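Local atomic coordinates of beta-N-acetylglucosaminidase-like protein Glycoside hydrolase family 20 (Flavobacterium johnsoniae, PDB entry 6YHH), a protein that probably removes terminal N-acetylglucosamine units from chitin-derived oligosaccharides, as a chitobiase of glycoside hydrolase family 20 in bacterial chitin degradation. Residues 556-560 / 657-661; 570-575 / 667-671. All blocks are in the same frame, centred on the assembly; numbering follows the deposited sequence.

Contact 1: residues 556-560 / 657-661; sequences FADAC and HADVE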
ATOM      1  N   PHE A 556     -19.219  -2.933  -5.157  1.00  7.19           N
ATOM      2  CA  PHE A 556     -18.948  -4.067  -6.042  1.00  7.61           C
ATOM      3  C   PHE A 556     -18.297  -3.734  -7.365  1.00  6.89           C
ATOM      4  O   PHE A 556     -17.392  -4.454  -7.809  1.00  7.56           O
ATOM      5  CB  PHE A 556     -20.223  -4.830  -6.298  1.00  7.62           C
ATOM      6  CG  PHE A 556     -20.025  -6.203  -6.939  1.00  7.85           C
ATOM      7  CD1 PHE A 556     -19.428  -7.236  -6.254  1.00  8.17           C
ATOM      8  CD2 PHE A 556     -20.443  -6.395  -8.229  1.00  8.59           C
ATOM      9  CE1 PHE A 556     -19.276  -8.468  -6.880  1.00  8.55           C
ATOM     10  CE2 PHE A 556     -20.275  -7.600  -8.875  1.00  9.21           C
ATOM     11  CZ  PHE A 556     -19.704  -8.638  -8.182  1.00  8.59           C
ATOM     12  N   ALA A 557     -18.689  -2.661  -8.016  1.00  6.80           N
ATOM     13  CA  ALA A 557     -18.071  -2.292  -9.295  1.00  6.53           C
ATOM     14  C   ALA A 557     -16.558  -2.051  -9.182  1.00  6.99           C
ATOM     15  O   ALA A 557     -15.814  -2.338 -10.111  1.00  7.06           O
ATOM     16  CB  ALA A 557     -18.728  -1.070  -9.890  1.00  6.58           C
ATOM     17  N   ASP A 558     -16.144  -1.569  -7.998  1.00  6.76           N
ATOM     18  CA  ASP A 558     -14.740  -1.282  -7.724  1.00  7.20           C
ATOM     19  C   ASP A 558     -13.901  -2.516  -7.538  1.00  7.55           C
ATOM     20  O   ASP A 558     -12.714  -2.447  -7.733  1.00  7.74           O
ATOM     21  CB  ASP A 558     -14.666  -0.349  -6.520  1.00  7.14           C
ATOM     22  CG  ASP A 558     -15.538   0.826  -6.743  1.00  7.59           C
ATOM     23  OD1 ASP A 558     -15.249   1.561  -7.746  1.00  7.92           O
ATOM     24  OD2 ASP A 558     -16.501   1.044  -6.002  1.00  8.35           O
ATOM     25  N   ALA A 559     -14.520  -3.671  -7.226  1.00  6.94           N
ATOM     26  CA  ALA A 559     -13.856  -4.967  -7.170  1.00  7.90           C
ATOM     27  C   ALA A 559     -13.849  -5.730  -8.447  1.00  9.15           C
ATOM     28  O   ALA A 559     -13.081  -6.679  -8.609  1.00  9.28           O
ATOM     29  CB  ALA A 559     -14.577  -5.819  -6.090  1.00  7.94           C
ATOM     30  N   CYS A 560     -14.619  -5.257  -9.439  1.00  9.10           N
ATOM     31  CA  CYS A 560     -14.668  -5.923 -10.729  1.00  8.79           C
ATOM     32  C   CYS A 560     -13.752  -5.285 -11.794  1.00  8.91           C
ATOM     33  O   CYS A 560     -13.381  -4.068 -11.704  1.00  8.69           O
ATOM     34  CB  CYS A 560     -16.104  -5.950 -11.287  1.00  9.35           C
ATOM     35  SG  CYS A 560     -17.247  -6.890 -10.273  1.00  8.89           S
ATOM     36  N   HIS A 657     -27.782  -2.847 -12.335  1.00 10.56           N
ATOM     37  CA  HIS A 657     -27.424  -3.263 -10.986  1.00 10.10           C
ATOM     38  C   HIS A 657     -25.929  -3.062 -10.752  1.00  9.06           C
ATOM     39  O   HIS A 657     -25.082  -3.634 -11.427  1.00  9.09           O
ATOM     40  CB  HIS A 657     -27.756  -4.728 -10.742  1.00 10.90           C
ATOM     41  CG  HIS A 657     -29.158  -5.032 -11.042  1.00 11.76           C
ATOM     42  ND1 HIS A 657     -30.186  -4.411 -10.389  1.00 12.88           N
ATOM     43  CD2 HIS A 657     -29.710  -5.799 -12.002  1.00 14.96           C
ATOM     44  CE1 HIS A 657     -31.342  -4.804 -10.919  1.00 14.56           C
ATOM     45  NE2 HIS A 657     -31.081  -5.676 -11.868  1.00 14.39           N
ATOM     46  N   ALA A 658     -25.637  -2.224  -9.752  1.00  9.59           N
ATOM     47  CA  ALA A 658     -24.270  -2.114  -9.175  1.00  8.62           C
ATOM     48  C   ALA A 658     -23.243  -1.551 -10.142  1.00  8.22           C
ATOM     49  O   ALA A 658     -22.049  -1.645  -9.871  1.00  7.91           O
ATOM     50  CB  ALA A 658     -23.821  -3.383  -8.525  1.00  8.69           C
ATOM     51  N   ASP A 659     -23.669  -0.955 -11.275  1.00  7.84           N
ATOM     52  CA  ASP A 659     -22.747  -0.461 -12.282  1.00  8.03           C
ATOM     53  C   ASP A 659     -21.797  -1.531 -12.767  1.00  7.74           C
ATOM     54  O   ASP A 659     -20.682  -1.268 -13.121  1.00  7.11           O
ATOM     55  CB  ASP A 659     -22.010   0.815 -11.760  1.00  8.71           C
ATOM     56  CG  ASP A 659     -22.888   2.074 -11.826  1.00  9.59           C
ATOM     57  OD1 ASP A 659     -23.917   2.073 -12.588  1.00 11.60           O
ATOM     58  OD2 ASP A 659     -22.642   3.071 -11.078  1.00  9.54           O
ATOM     59  N   VAL A 660     -22.320  -2.752 -12.884  1.00  7.39           N
ATOM     60  CA  VAL A 660     -21.593  -3.796 -13.561  1.00  7.73           C
ATOM     61  C   VAL A 660     -22.546  -4.497 -14.547  1.00  8.14           C
ATOM     62  O   VAL A 660     -23.766  -4.269 -14.503  1.00  9.28           O
ATOM     63  CB  VAL A 660     -21.043  -4.877 -12.609  1.00  7.64           C
ATOM     64  CG1 VAL A 660     -20.077  -4.283 -11.612  1.00  8.21           C
ATOM     65  CG2 VAL A 660     -22.155  -5.593 -11.848  1.00  8.07           C
ATOM     66  N   GLU A 661     -21.952  -5.371 -15.349  1.00  8.87           N
ATOM     67  CA  GLU A 661     -22.641  -6.219 -16.270  1.00  8.63           C
ATOM     68  C   GLU A 661     -22.139  -7.636 -16.164  1.00  8.80           C
ATOM     69  O   GLU A 661     -21.012  -7.920 -15.799  1.00  8.73           O
ATOM     70  CB  GLU A 661     -22.452  -5.695 -17.679  1.00  8.73           C
ATOM     71  CG  GLU A 661     -21.042  -5.754 -18.240  1.00  9.60           C
ATOM     72  CD  GLU A 661     -20.818  -4.970 -19.499  1.00  9.99           C
ATOM     73  OE1 GLU A 661     -21.634  -4.080 -19.794  1.00 10.35           O
ATOM     74  OE2 GLU A 661     -19.783  -5.194 -20.191  1.00 10.50           O
TER
HETATM   75  O   HOH W   1     -21.073  -0.957  -7.371  1.00  8.73           O
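Val660 pushes its two methyl groups against the short helical turn 556-559, and both meet the Phe556 ring, CG1 near CD2 and CG2 near CE2, with Val660 CG2 4.0 Å from Phe556 CE2. CG1 also lies against the backbone and methyl of Ala557, 3.7 Å from Ala557 CA, and meets the sulfur of Cys560, with SG and Val660 CG1 4.1 Å apart. The side chains of Phe556 and Val660 cross at about a right angle, with CG1 approaching the ring obliquely. Phe556 holds its CG anti to the backbone N (chi1 -167°), which sets the ring beside Cys560; SG sits 3.4 Å above one ring face, offset toward the rim, so the sulfur is shared between ring and valine. The Ala557 methyl faces the carbonyl oxygen of Ala658, CB to O 3.4 Å. No direct hydrogen bond joins the two segments. Instead a water accepts from Ala557 N at 3.0 Å and donates to Ala658 O at 2.8 Å, linking the backbone of the helical turn to the loop ahead of the strand. Asp659 OD2 is hydrogen-bonded to Tyr547 OH. Around this apolar patch, Ile516 of helix 507-517 and Val525 of helix 523-529 pack on Phe556, while strand 532-534, antiparallel to strand 660-662, brings Cys532 against both Phe556 and Cys560.

Contact 2: residues 570-575 / 667-671; sequences FDEAVS and SLKKL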
ATOM      1  N   PHE A 570     -16.129 -19.640 -19.498  1.00 12.60           N
ATOM      2  CA  PHE A 570     -17.457 -20.000 -19.940  1.00 12.03           C
ATOM      3  C   PHE A 570     -17.595 -19.879 -21.418  1.00 12.15           C
ATOM      4  O   PHE A 570     -18.088 -20.784 -22.155  1.00 13.78           O
ATOM      5  CB  PHE A 570     -18.513 -19.150 -19.225  1.00 10.81           C
ATOM      6  CG  PHE A 570     -19.918 -19.562 -19.556  1.00 10.83           C
ATOM      7  CD1 PHE A 570     -20.418 -20.830 -19.204  1.00 10.99           C
ATOM      8  CD2 PHE A 570     -20.805 -18.693 -20.220  1.00 11.48           C
ATOM      9  CE1 PHE A 570     -21.756 -21.152 -19.480  1.00 10.74           C
ATOM     10  CE2 PHE A 570     -22.096 -19.027 -20.511  1.00 11.98           C
ATOM     11  CZ  PHE A 570     -22.571 -20.321 -20.159  1.00 11.39           C
ATOM     12  N   ASP A 571     -17.123 -18.735 -21.938  1.00 11.81           N
ATOM     13  CA  ASP A 571     -17.239 -18.495 -23.346  1.00 12.90           C
ATOM     14  C   ASP A 571     -16.570 -19.641 -24.150  1.00 12.25           C
ATOM     15  O   ASP A 571     -17.142 -20.066 -25.185  1.00 14.19           O
ATOM     16  CB  ASP A 571     -16.480 -17.208 -23.697  1.00 12.87           C
ATOM     17  CG  ASP A 571     -17.227 -15.915 -23.283  1.00 14.12           C
ATOM     18  OD1 ASP A 571     -18.420 -15.931 -23.002  1.00 12.36           O
ATOM     19  OD2 ASP A 571     -16.531 -14.871 -23.297  1.00 16.21           O
ATOM     20  N   GLU A 572     -15.407 -20.048 -23.687  1.00 13.18           N
ATOM     21  CA  GLU A 572     -14.591 -21.122 -24.314  1.00 14.51           C
ATOM     22  C   GLU A 572     -15.377 -22.417 -24.221  1.00 15.41           C
ATOM     23  O   GLU A 572     -15.519 -23.157 -25.240  1.00 16.88           O
ATOM     24  CB  GLU A 572     -13.235 -21.261 -23.635  1.00 18.15           C
ATOM     25  CG  GLU A 572     -12.383 -22.468 -24.120  1.00 22.52           C
ATOM     26  CD  GLU A 572     -11.971 -22.359 -25.598  1.00 30.57           C
ATOM     27  OE1 GLU A 572     -12.165 -21.255 -26.236  1.00 28.89           O
ATOM     28  OE2 GLU A 572     -11.467 -23.412 -26.140  1.00 33.13           O
ATOM     29  N   ALA A 573     -15.916 -22.717 -23.049  1.00 14.10           N
ATOM     30  CA  ALA A 573     -16.674 -23.951 -22.887  1.00 14.41           C
ATOM     31  C   ALA A 573     -17.904 -23.963 -23.788  1.00 15.99           C
ATOM     32  O   ALA A 573     -18.251 -25.019 -24.399  1.00 15.08           O
ATOM     33  CB  ALA A 573     -17.055 -24.145 -21.426  1.00 14.77           C
ATOM     34  N   VAL A 574     -18.623 -22.839 -23.886  1.00 14.50           N
ATOM     35  CA  VAL A 574     -19.799 -22.767 -24.760  1.00 14.72           C
ATOM     36  C   VAL A 574     -19.448 -22.959 -26.262  1.00 15.43           C
ATOM     37  O   VAL A 574     -20.125 -23.690 -27.016  1.00 15.83           O
ATOM     38  CB  VAL A 574     -20.588 -21.481 -24.527  1.00 14.07           C
ATOM     39  CG1 VAL A 574     -21.619 -21.217 -25.643  1.00 15.10           C
ATOM     40  CG2 VAL A 574     -21.258 -21.597 -23.165  1.00 14.77           C
ATOM     41  N   SER A 575     -18.379 -22.313 -26.672  1.00 14.63           N
ATOM     42  CA  SER A 575     -17.886 -22.441 -28.085  1.00 16.53           C
ATOM     43  C   SER A 575     -17.519 -23.867 -28.376  1.00 15.81           C
ATOM     44  O   SER A 575     -17.988 -24.402 -29.402  1.00 17.74           O
ATOM     45  CB  SER A 575     -16.683 -21.583 -28.364  1.00 17.13           C
ATOM     46  OG  SER A 575     -17.071 -20.196 -28.351  1.00 21.52           O
ATOM     47  N   SER A 667     -22.682 -15.425 -24.401  1.00 13.11           N
ATOM     48  CA  SER A 667     -22.601 -16.878 -24.456  1.00 12.57           C
ATOM     49  C   SER A 667     -23.849 -17.590 -24.025  1.00 13.69           C
ATOM     50  O   SER A 667     -24.202 -18.657 -24.606  1.00 13.55           O
ATOM     51  CB  SER A 667     -21.390 -17.330 -23.675  1.00 13.59           C
ATOM     52  OG  SER A 667     -20.200 -17.100 -24.438  1.00 14.77           O
ATOM     53  N   LEU A 668     -24.591 -17.019 -23.066  1.00 12.99           N
ATOM     54  CA  LEU A 668     -25.880 -17.550 -22.728  1.00 14.58           C
ATOM     55  C   LEU A 668     -26.783 -17.487 -23.974  1.00 16.33           C
ATOM     56  O   LEU A 668     -27.544 -18.458 -24.237  1.00 16.82           O
ATOM     57  CB  LEU A 668     -26.537 -16.765 -21.591  1.00 14.96           C
ATOM     58  CG  LEU A 668     -25.821 -16.840 -20.242  1.00 14.53           C
ATOM     59  CD1 LEU A 668     -26.525 -15.883 -19.332  1.00 14.56           C
ATOM     60  CD2 LEU A 668     -25.871 -18.236 -19.650  1.00 15.74           C
ATOM     61  N   LYS A 669     -26.761 -16.344 -24.648  1.00 16.20           N
ATOM     62  CA  LYS A 669     -27.610 -16.101 -25.832  1.00 17.90           C
ATOM     63  C   LYS A 669     -27.220 -17.126 -26.929  1.00 20.36           C
ATOM     64  O   LYS A 669     -28.135 -17.716 -27.561  1.00 19.52           O
ATOM     65  CB  LYS A 669     -27.458 -14.649 -26.354  1.00 19.22           C
ATOM     66  N   LYS A 670     -25.926 -17.373 -27.101  1.00 17.00           N
ATOM     67  CA  LYS A 670     -25.449 -18.326 -28.135  1.00 19.39           C
ATOM     68  C   LYS A 670     -25.945 -19.722 -27.858  1.00 20.93           C
ATOM     69  O   LYS A 670     -26.233 -20.504 -28.804  1.00 21.06           O
ATOM     70  CB  LYS A 670     -23.922 -18.351 -28.203  1.00 19.40           C
ATOM     71  CG  LYS A 670     -23.237 -17.196 -28.932  1.00 24.26           C
ATOM     72  CD  LYS A 670     -21.721 -17.177 -28.831  1.00 24.56           C
ATOM     73  CE  LYS A 670     -21.130 -18.499 -29.245  1.00 26.35           C
ATOM     74  NZ  LYS A 670     -19.650 -18.460 -29.176  1.00 25.02           N
ATOM     75  N   LEU A 671     -26.078 -20.069 -26.580  1.00 18.94           N
ATOM     76  CA  LEU A 671     -26.562 -21.447 -26.250  1.00 20.27           C
ATOM     77  C   LEU A 671     -27.963 -21.709 -26.652  1.00 23.83           C
ATOM     78  O   LEU A 671     -28.337 -22.847 -26.861  1.00 28.24           O
ATOM     79  CB  LEU A 671     -26.477 -21.747 -24.755  1.00 20.63           C
ATOM     80  CG  LEU A 671     -25.177 -22.185 -24.212  1.00 21.18           C
ATOM     81  CD1 LEU A 671     -25.342 -22.245 -22.680  1.00 19.58           C
ATOM     82  CD2 LEU A 671     -24.752 -23.576 -24.777  1.00 19.66           C
TER
HETATM   83  O   HOH W   2     -20.457 -14.038 -23.016  1.00 11.89           O
HETATM   84  O   HOH W   3     -19.053 -18.508 -26.508  1.00 18.22           O
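Ser667 and Asp571 are joined by a direct hydrogen bond: Ser667 OG donates to Asp571 OD1 over 2.6 Å, meeting the carboxylate from above its plane, 39° out. Both side chains put their first branch beside the backbone N, Asp571 at chi1 -76°, which swings the carboxylate across to the serine. One water donates to the same OD1 and accepts from Ser667 N. A second water donates to Asp571 O and Ser667 OG and accepts from Lys670 NZ, whose chain bends at chi3 on its way there. Next to these polar groups the contact is apolar. The Phe570 ring receives Ser667 CB obliquely, 3.7 Å from CE2, and crosses Leu668 at about a right angle, Phe570 CZ to Leu668 CD2 3.9 Å. One turn on, Val574 lays CG2 over a face of that ring, offset toward its rim, and reaches Leu671 CG with CG1 at 4.0 Å. Trp596 and Phe592 of helix 583-607 meet Phe570 edge-to-face, and Phe593 touches both leucines. With axes 9.9 Å apart and 15° between them, this is near-parallel helix packing in the C-terminal helical region, where helix 665-671 and helix 565-579 share an aromatic-rich core with helix 583-607.

How the contacts relate
After the N-terminal sheet domain and the TIM-barrel catalytic domain, the chain reaches 556-560, then helix 565-579 with 570-575. It runs through helices 583-607, 617-634 and 642-650 before returning through 657-661 and on to 667-671. Contact 1 closes a loop with 96 residues between its segments, contact 2 one with 91. The segments alternate along the chain, so the two loops cross: both elements of the returning chain pair in order with two consecutive elements of the outgoing one. The centres of contacts 1 and 2 are about 22 Å apart, without touching. Contact 1 ties the loop and strand at 657-661 to the helical turn 556-559; contact 2 ties helix 665-671 to helix 565-579, farther from the chain's centre.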